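Local coordinates for citrate synthase (PDB 6ABX), which catalyses the condensation of oxaloacetate with acetyl-CoA to give citrate and CoA, the step that feeds acetyl carbon into the tricarboxylic acid cycle, at the interface of chains A and B. Sequence-based numbering; all coordinates share one arbitrary frame. Chains: chain A/B, Citrate synthase.

Contact 1: the interface of chains A and B. Residues chain A 10-12; chain B 2-5, 7.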
ATOM      1  N   ILE A  10      -2.736  19.801  -5.304  1.00 18.87           N
ATOM      2  CA  ILE A  10      -1.422  19.493  -5.898  1.00 18.39           C
ATOM      3  C   ILE A  10      -1.604  18.377  -6.925  1.00 17.80           C
ATOM      4  O   ILE A  10      -2.087  17.264  -6.602  1.00 18.27           O
ATOM      5  CB  ILE A  10      -0.407  19.084  -4.807  1.00 18.47           C
ATOM      6  CG1 ILE A  10      -0.178  20.210  -3.796  1.00 20.30           C
ATOM      7  CG2 ILE A  10       0.870  18.606  -5.452  1.00 19.25           C
ATOM      8  CD1 ILE A  10       0.411  21.473  -4.430  1.00 23.07           C
ATOM      9  N   ALA A  11      -1.250  18.659  -8.175  1.00 16.87           N
ATOM     10  CA  ALA A  11      -1.387  17.680  -9.242  1.00 18.20           C
ATOM     11  C   ALA A  11      -0.161  16.776  -9.269  1.00 19.34           C
ATOM     12  O   ALA A  11       0.995  17.225  -9.516  1.00 19.25           O
ATOM     13  CB  ALA A  11      -1.583  18.327 -10.581  1.00 18.89           C
ATOM     14  N   ILE A  12      -0.434  15.466  -9.186  1.00 17.21           N
ATOM     15  CA  ILE A  12       0.659  14.488  -9.162  1.00 17.74           C
ATOM     16  C   ILE A  12       0.858  13.746 -10.477  1.00 15.52           C
ATOM     17  O   ILE A  12       1.878  13.030 -10.645  1.00 15.59           O
ATOM     18  CB  ILE A  12       0.480  13.535  -7.977  1.00 19.74           C
ATOM     19  CG1 ILE A  12      -0.837  12.761  -8.057  1.00 21.13           C
ATOM     20  CG2 ILE A  12       0.659  14.343  -6.703  1.00 25.80           C
ATOM     21  CD1 ILE A  12      -0.660  11.443  -8.695  1.00 25.60           C
TER
ATOM     22  N   GLU B   2       0.092  23.748 -12.350  1.00 28.16           N
ATOM     23  CA  GLU B   2       1.434  23.169 -12.499  1.00 25.04           C
ATOM     24  C   GLU B   2       1.344  21.681 -12.193  1.00 22.80           C
ATOM     25  O   GLU B   2       0.673  21.269 -11.220  1.00 22.74           O
ATOM     26  CB  GLU B   2       2.431  23.840 -11.558  1.00 26.75           C
ATOM     27  CG  GLU B   2       2.614  25.342 -11.797  1.00 29.45           C
ATOM     28  CD  GLU B   2       1.677  26.246 -10.999  1.00 39.63           C
ATOM     29  OE1 GLU B   2       0.594  25.764 -10.512  1.00 35.89           O
ATOM     30  OE2 GLU B   2       2.047  27.442 -10.822  1.00 50.11           O
ATOM     31  N   LEU B   3       2.029  20.879 -13.016  1.00 21.18           N
ATOM     32  CA  LEU B   3       2.190  19.453 -12.728  1.00 20.58           C
ATOM     33  C   LEU B   3       3.373  19.315 -11.742  1.00 21.90           C
ATOM     34  O   LEU B   3       4.478  19.718 -12.107  1.00 20.33           O
ATOM     35  CB  LEU B   3       2.446  18.731 -14.053  1.00 18.71           C
ATOM     36  CG  LEU B   3       2.722  17.248 -13.912  1.00 20.08           C
ATOM     37  CD1 LEU B   3       1.551  16.577 -13.164  1.00 21.64           C
ATOM     38  CD2 LEU B   3       3.056  16.625 -15.263  1.00 20.29           C
ATOM     39  N   ARG B   4       3.137  18.775 -10.526  1.00 20.65           N
ATOM     40  CA  ARG B   4       4.174  18.529  -9.478  1.00 20.42           C
ATOM     41  C   ARG B   4       4.516  17.035  -9.373  1.00 17.97           C
ATOM     42  O   ARG B   4       4.558  16.417  -8.302  1.00 19.61           O
ATOM     43  CB  ARG B   4       3.659  19.034  -8.140  1.00 22.42           C
ATOM     44  CG  ARG B   4       3.224  20.496  -8.153  1.00 26.87           C
ATOM     45  CD  ARG B   4       4.427  21.369  -8.499  1.00 31.31           C
ATOM     46  NE  ARG B   4       4.161  22.774  -8.291  1.00 38.47           N
ATOM     47  CZ  ARG B   4       4.922  23.761  -8.775  1.00 46.32           C
ATOM     48  NH1 ARG B   4       6.050  23.487  -9.416  1.00 38.90           N
ATOM     49  NH2 ARG B   4       4.530  25.019  -8.645  1.00 43.76           N
ATOM     50  N   LYS B   5       4.703  16.441 -10.527  1.00 18.95           N
ATOM     51  CA  LYS B   5       4.950  15.036 -10.666  1.00 18.97           C
ATOM     52  C   LYS B   5       6.221  14.672  -9.905  1.00 21.26           C
ATOM     53  O   LYS B   5       7.230  15.364 -10.021  1.00 22.68           O
ATOM     54  CB  LYS B   5       5.081  14.739 -12.156  1.00 20.36           C
ATOM     55  CG  LYS B   5       5.173  13.284 -12.493  1.00 19.49           C
ATOM     56  CD  LYS B   5       5.404  13.137 -13.950  1.00 20.85           C
ATOM     57  CE  LYS B   5       5.326  11.692 -14.346  1.00 22.15           C
ATOM     58  NZ  LYS B   5       5.515  11.585 -15.813  1.00 25.70           N
ATOM     59  N   LEU B   7       6.604  14.991  -6.718  1.00 15.62           N
ATOM     60  CA  LEU B   7       6.502  15.805  -5.494  1.00 17.42           C
ATOM     61  C   LEU B   7       7.883  16.299  -5.045  1.00 16.67           C
ATOM     62  O   LEU B   7       8.082  16.457  -3.871  1.00 16.76           O
ATOM     63  CB  LEU B   7       5.855  15.021  -4.355  1.00 17.70           C
ATOM     64  CG  LEU B   7       4.414  14.597  -4.610  1.00 18.72           C
ATOM     65  CD1 LEU B   7       3.872  13.835  -3.416  1.00 17.44           C
ATOM     66  CD2 LEU B   7       3.564  15.850  -4.904  1.00 19.25           C
TER
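The start of strand 11-15 in chain A, with A:Ile10 just ahead of it, meets the N-terminal segment of chain B, which is extended through B:Leu3 and turns at B:Arg4 into the 3-10 helix 5-7. A:Ala11 pairs with B:Leu3 in a parallel beta bridge, and the amide of B:Arg4 gives its hydrogen to A:Ala11 O at 2.8 Å between B:Arg4 N and that oxygen. The small side chain of A:Ala11 probably lets the backbones approach; A:Ala11 CB lies 3.8 Å from B:Glu2 O. Beside the bridge, apolar branches meet. The CD2 methyl of B:Leu7 touches CG2 of A:Ile12 at 3.7 Å and CG2 of A:Ile10 at 3.9 Å, so one leucine branch packs on two isoleucines. A:Ile10 can offer this methyl because CG2 lies opposite the backbone N, with CG1 at chi1 -61°. A:Ile10 CG2 also lies 3.9 Å from B:Arg4 CB, the aliphatic root of the arginine. B:Arg4 then bends at chi2 (-62°), and its guanidinium lies with one face over B:Glu2 CB, within its own chain. By adding backbone pairing to apolar contact, the site anchors the N-terminal segment of one subunit on its partner and probably helps to hold the dimer together.

Contact 2: the interface of chains A and B. Residues chain A 93-94, 96-97; chain B 103-104, 197.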
ATOM      1  N   ASP A  93      -9.287  -6.714   5.531  1.00 11.75           N
ATOM      2  CA  ASP A  93      -8.075  -7.412   5.906  1.00 12.65           C
ATOM      3  C   ASP A  93      -7.961  -8.724   5.142  1.00 11.34           C
ATOM      4  O   ASP A  93      -6.885  -9.101   4.740  1.00 12.28           O
ATOM      5  CB  ASP A  93      -7.984  -7.705   7.409  1.00 13.53           C
ATOM      6  CG  ASP A  93      -7.885  -6.435   8.266  1.00 17.14           C
ATOM      7  OD1 ASP A  93      -7.753  -5.335   7.686  1.00 17.74           O
ATOM      8  OD2 ASP A  93      -7.980  -6.544   9.535  1.00 18.29           O
ATOM      9  N   ILE A  94      -9.088  -9.435   4.958  1.00 11.74           N
ATOM     10  CA  ILE A  94      -9.062 -10.667   4.230  1.00 11.11           C
ATOM     11  C   ILE A  94      -8.682 -10.377   2.774  1.00 11.65           C
ATOM     12  O   ILE A  94      -7.865 -11.023   2.218  1.00 11.19           O
ATOM     13  CB  ILE A  94     -10.410 -11.396   4.330  1.00 12.00           C
ATOM     14  CG1 ILE A  94     -10.698 -11.818   5.772  1.00 12.47           C
ATOM     15  CG2 ILE A  94     -10.418 -12.599   3.399  1.00 12.60           C
ATOM     16  CD1 ILE A  94     -12.105 -12.370   5.975  1.00 13.35           C
ATOM     17  N   ARG A  96      -7.082  -7.740   1.574  1.00 12.59           N
ATOM     18  CA  ARG A  96      -5.667  -7.271   1.553  1.00 12.35           C
ATOM     19  C   ARG A  96      -4.763  -8.511   1.502  1.00 12.66           C
ATOM     20  O   ARG A  96      -3.814  -8.626   0.684  1.00 11.72           O
ATOM     21  CB  ARG A  96      -5.388  -6.380   2.759  1.00 12.62           C
ATOM     22  CG  ARG A  96      -4.016  -5.717   2.814  1.00 13.72           C
ATOM     23  CD  ARG A  96      -3.864  -5.058   4.179  1.00 14.39           C
ATOM     24  NE  ARG A  96      -3.862  -5.982   5.307  1.00 14.08           N
ATOM     25  CZ  ARG A  96      -4.419  -5.807   6.478  1.00 15.94           C
ATOM     26  NH1 ARG A  96      -4.965  -4.640   6.791  1.00 18.98           N
ATOM     27  NH2 ARG A  96      -4.367  -6.770   7.392  1.00 13.88           N
ATOM     28  N   THR A  97      -5.024  -9.463   2.404  1.00 11.70           N
ATOM     29  CA  THR A  97      -4.166 -10.640   2.559  1.00 12.81           C
ATOM     30  C   THR A  97      -4.238 -11.569   1.337  1.00 14.12           C
ATOM     31  O   THR A  97      -3.189 -12.038   0.814  1.00 13.49           O
ATOM     32  CB  THR A  97      -4.486 -11.421   3.831  1.00 13.50           C
ATOM     33  OG1 THR A  97      -4.499 -10.513   4.934  1.00 14.25           O
ATOM     34  CG2 THR A  97      -3.474 -12.537   3.996  1.00 15.42           C
TER
ATOM     35  N   GLY B 103      -1.938  -8.485  11.015  1.00 13.76           N
ATOM     36  CA  GLY B 103      -2.918  -7.441  11.189  1.00 14.40           C
ATOM     37  C   GLY B 103      -4.319  -7.998  11.249  1.00 14.92           C
ATOM     38  O   GLY B 103      -5.108  -7.614  12.103  1.00 14.47           O
ATOM     39  N   LEU B 104      -4.609  -8.943  10.334  1.00 15.45           N
ATOM     40  CA  LEU B 104      -5.921  -9.585  10.304  1.00 14.52           C
ATOM     41  C   LEU B 104      -6.256 -10.200  11.682  1.00 14.64           C
ATOM     42  O   LEU B 104      -7.377 -10.096  12.141  1.00 14.69           O
ATOM     43  CB  LEU B 104      -5.920 -10.605   9.170  1.00 15.64           C
ATOM     44  CG  LEU B 104      -7.229 -11.372   8.972  1.00 17.82           C
ATOM     45  CD1 LEU B 104      -7.384 -11.753   7.509  1.00 18.26           C
ATOM     46  CD2 LEU B 104      -7.254 -12.600   9.849  1.00 19.19           C
ATOM     47  N   ASP B 197      -5.687   1.090   9.534  1.00 12.07           N
ATOM     48  CA  ASP B 197      -4.898   0.568  10.696  1.00 13.15           C
ATOM     49  C   ASP B 197      -3.399   0.531  10.394  1.00 12.56           C
ATOM     50  O   ASP B 197      -2.936   0.635   9.253  1.00 11.40           O
ATOM     51  CB  ASP B 197      -5.387  -0.821  11.076  1.00 15.40           C
ATOM     52  CG  ASP B 197      -5.093  -1.790   9.950  1.00 14.64           C
ATOM     53  OD1 ASP B 197      -5.870  -1.751   8.935  1.00 14.28           O
ATOM     54  OD2 ASP B 197      -4.043  -2.506  10.035  1.00 13.74           O
TER
HETATM   55  O   HOH W   1      -4.997  -5.171   9.738  1.00 16.13           O
HETATM   56  O   HOH W   2      -9.240  -8.626  10.871  1.00 18.29           O
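B:Leu104, near the end of helix 91-105, packs against the first turns of the same helix in chain A, and this is the close part of the contact. B:Leu104 CD1 meets CG1 of A:Ile94 at 3.7 Å, the two side chains crossing obliquely, while B:Leu104 CB lies 4.0 Å from CB of A:Asp93. With CG opposite the backbone N (chi1 -179°), the leucine extends alongside A:Asp93 and brings CD1 to the isoleucine. The looser, hydrated side is polar. A:Asp93 OD2 reaches B:Leu104 O through water 2. A:Arg96, long enough to stretch towards the partner, bends at chi3 (64°) and lays its guanidinium over A:Asp93 CA. Within chain A, A:Arg96 NH1 makes a salt bridge to A:Asp93 OD1 at 3.0 Å; across the interface A:Arg96 NH1 makes a longer one to B:Asp197 OD1, at 3.7 Å, with the guanidinium and carboxylate planes 55° apart. Water 1 links both terminal nitrogens of A:Arg96 to B:Asp197 OD2, lying 2.9 Å from A:Arg96 NH2. The arginine thus stands between two carboxylates whose charges it probably offsets. Through a small apolar contact and a hydrated charge network, the site probably helps to hold the paired helices, and the loop that carries B:Asp197, in place across the dimer.

Contact 3: the interface of chains A and B. Residues chain A 18-19, 28, 31; chain B 356, 359-361.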
ATOM      1  N   THR A  18     -10.062   9.670 -16.455  1.00 14.86           N
ATOM      2  CA  THR A  18     -11.258  10.124 -15.801  1.00 15.17           C
ATOM      3  C   THR A  18     -11.188  11.644 -15.628  1.00 14.62           C
ATOM      4  O   THR A  18     -10.132  12.185 -15.267  1.00 13.90           O
ATOM      5  CB  THR A  18     -11.447   9.440 -14.451  1.00 14.68           C
ATOM      6  OG1 THR A  18     -11.544   8.042 -14.740  1.00 16.61           O
ATOM      7  CG2 THR A  18     -12.645   9.988 -13.707  1.00 16.15           C
ATOM      8  N   TYR A  19     -12.281  12.305 -15.986  1.00 13.03           N
ATOM      9  CA  TYR A  19     -12.460  13.728 -15.670  1.00 14.55           C
ATOM     10  C   TYR A  19     -13.668  13.889 -14.765  1.00 13.88           C
ATOM     11  O   TYR A  19     -14.764  13.441 -15.129  1.00 14.09           O
ATOM     12  CB  TYR A  19     -12.694  14.554 -16.935  1.00 14.35           C
ATOM     13  CG  TYR A  19     -12.994  15.988 -16.650  1.00 15.20           C
ATOM     14  CD1 TYR A  19     -12.041  16.779 -16.036  1.00 18.78           C
ATOM     15  CD2 TYR A  19     -14.238  16.529 -16.916  1.00 16.59           C
ATOM     16  CE1 TYR A  19     -12.317  18.083 -15.690  1.00 18.09           C
ATOM     17  CE2 TYR A  19     -14.526  17.847 -16.583  1.00 18.23           C
ATOM     18  CZ  TYR A  19     -13.539  18.628 -16.012  1.00 18.69           C
ATOM     19  OH  TYR A  19     -13.795  19.908 -15.630  1.00 24.46           O
ATOM     20  N   TYR A  28     -16.639  11.629 -16.509  1.00 13.35           N
ATOM     21  CA  TYR A  28     -16.339  10.994 -17.795  1.00 13.63           C
ATOM     22  C   TYR A  28     -15.234   9.948 -17.638  1.00 12.66           C
ATOM     23  O   TYR A  28     -14.228  10.146 -16.950  1.00 12.97           O
ATOM     24  CB  TYR A  28     -15.890  12.036 -18.824  1.00 14.16           C
ATOM     25  CG  TYR A  28     -16.882  13.131 -19.079  1.00 13.13           C
ATOM     26  CD1 TYR A  28     -17.025  14.156 -18.167  1.00 15.98           C
ATOM     27  CD2 TYR A  28     -17.719  13.083 -20.178  1.00 15.18           C
ATOM     28  CE1 TYR A  28     -17.956  15.163 -18.361  1.00 15.81           C
ATOM     29  CE2 TYR A  28     -18.694  14.055 -20.358  1.00 16.22           C
ATOM     30  CZ  TYR A  28     -18.821  15.071 -19.431  1.00 16.18           C
ATOM     31  OH  TYR A  28     -19.721  16.090 -19.592  1.00 20.19           O
ATOM     32  N   GLY A  31     -13.505  10.072 -21.882  1.00 13.60           N
ATOM     33  CA  GLY A  31     -14.299  11.043 -22.622  1.00 13.41           C
ATOM     34  C   GLY A  31     -15.773  10.736 -22.742  1.00 13.01           C
ATOM     35  O   GLY A  31     -16.542  11.566 -23.226  1.00 15.41           O
TER
ATOM     36  N   TYR B 356      -6.174  16.924 -16.226  1.00 16.96           N
ATOM     37  CA  TYR B 356      -6.845  16.131 -17.242  1.00 17.22           C
ATOM     38  C   TYR B 356      -6.397  16.579 -18.627  1.00 17.37           C
ATOM     39  O   TYR B 356      -6.432  17.760 -18.901  1.00 18.81           O
ATOM     40  CB  TYR B 356      -8.354  16.302 -17.192  1.00 17.05           C
ATOM     41  CG  TYR B 356      -9.056  15.326 -18.096  1.00 16.52           C
ATOM     42  CD1 TYR B 356      -9.027  13.977 -17.821  1.00 15.30           C
ATOM     43  CD2 TYR B 356      -9.708  15.727 -19.245  1.00 15.60           C
ATOM     44  CE1 TYR B 356      -9.639  13.069 -18.637  1.00 15.35           C
ATOM     45  CE2 TYR B 356     -10.291  14.823 -20.097  1.00 15.53           C
ATOM     46  CZ  TYR B 356     -10.298  13.480 -19.780  1.00 16.75           C
ATOM     47  OH  TYR B 356     -10.863  12.592 -20.638  1.00 15.90           O
ATOM     48  N   ASP B 359      -9.997  13.622 -23.811  1.00 20.39           N
ATOM     49  CA  ASP B 359     -11.154  14.134 -24.506  1.00 21.38           C
ATOM     50  C   ASP B 359     -12.383  14.174 -23.599  1.00 16.96           C
ATOM     51  O   ASP B 359     -12.405  13.592 -22.500  1.00 15.63           O
ATOM     52  CB  ASP B 359     -11.457  13.301 -25.742  1.00 26.06           C
ATOM     53  CG  ASP B 359     -10.377  13.488 -26.788  1.00 33.05           C
ATOM     54  OD1 ASP B 359     -10.096  14.683 -27.167  1.00 33.20           O
ATOM     55  OD2 ASP B 359      -9.798  12.467 -27.169  1.00 30.63           O
ATOM     56  N   LEU B 360     -13.392  14.911 -24.049  1.00 15.13           N
ATOM     57  CA  LEU B 360     -14.634  15.088 -23.291  1.00 14.39           C
ATOM     58  C   LEU B 360     -15.792  15.036 -24.278  1.00 15.19           C
ATOM     59  O   LEU B 360     -15.623  15.406 -25.433  1.00 18.64           O
ATOM     60  CB  LEU B 360     -14.661  16.427 -22.538  1.00 15.80           C
ATOM     61  CG  LEU B 360     -13.669  16.606 -21.402  1.00 17.82           C
ATOM     62  CD1 LEU B 360     -13.728  18.030 -20.886  1.00 20.60           C
ATOM     63  CD2 LEU B 360     -13.958  15.595 -20.304  1.00 18.82           C
ATOM     64  N   GLY B 361     -16.943  14.597 -23.806  1.00 15.33           N
ATOM     65  CA  GLY B 361     -18.210  14.721 -24.542  1.00 16.22           C
ATOM     66  C   GLY B 361     -18.303  13.828 -25.766  1.00 16.01           C
ATOM     67  O   GLY B 361     -19.094  14.120 -26.693  1.00 14.70           O
TER
HETATM   68  O   HOH W   3     -12.711  11.137 -19.337  1.00 13.88           O
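Apolar contact dominates where A:Tyr19 of strand 18-21 meets B:Tyr356 of strand 353-356 and B:Leu360. A:Tyr19 CB sits over the face of the B:Tyr356 ring, 3.6 Å from its centroid, in a CH-pi contact, and the side chains cross at about a right angle. A flat ring gives this methylene a broad face to lie on. The CD2 methyl of B:Leu360 lies between two tyrosines and touches both, at 3.5 Å from CD2 of A:Tyr19 and 4.0 Å from CD1 of A:Tyr28, in strand 26-29. B:Leu360 brings this methyl forward through CG placed opposite its own carbonyl carbon (chi1 -67°). Among polar links, B:Tyr356 OH, the phenol hydroxyl, donates to B:Asp359 O at 2.6 Å, on a lone pair in the carbonyl plane. Water 3 carries that hydroxyl on to the amide of A:Gly31. Replacing B:Tyr356 by alanine is likely to open a gap beneath A:Tyr19 CB and leave B:Asp359 O and water 3 without their hydroxyl partner. The C-terminal segment of one subunit is thus docked on strands of the other, probably helping to hold the dimer. Backbones also meet, at two glycines without side chains to hinder them: A:Gly31 O and B:Gly361 N are 3.1 Å apart, but the N-H points away and no hydrogen bond forms.

The centres of the C-alpha atoms of contacts 1 and 3 lie about 19 Å apart, while that of contact 2 is about 31 Å from contact 1 and 35 Å from contact 3. No residue is shared. Contacts 1 and 3 both dock a terminal region of chain B on N-terminal strands of chain A. By two-fold symmetry, each subunit lays its N- and C-terminal segments on the other, in addition to the helix contacts. The centre of contact 3 lies about 16 Å from A:His253 and that of contact 1 about 18 Å from B:His253, near the active sites but not in them; any steadying effect would be indirect.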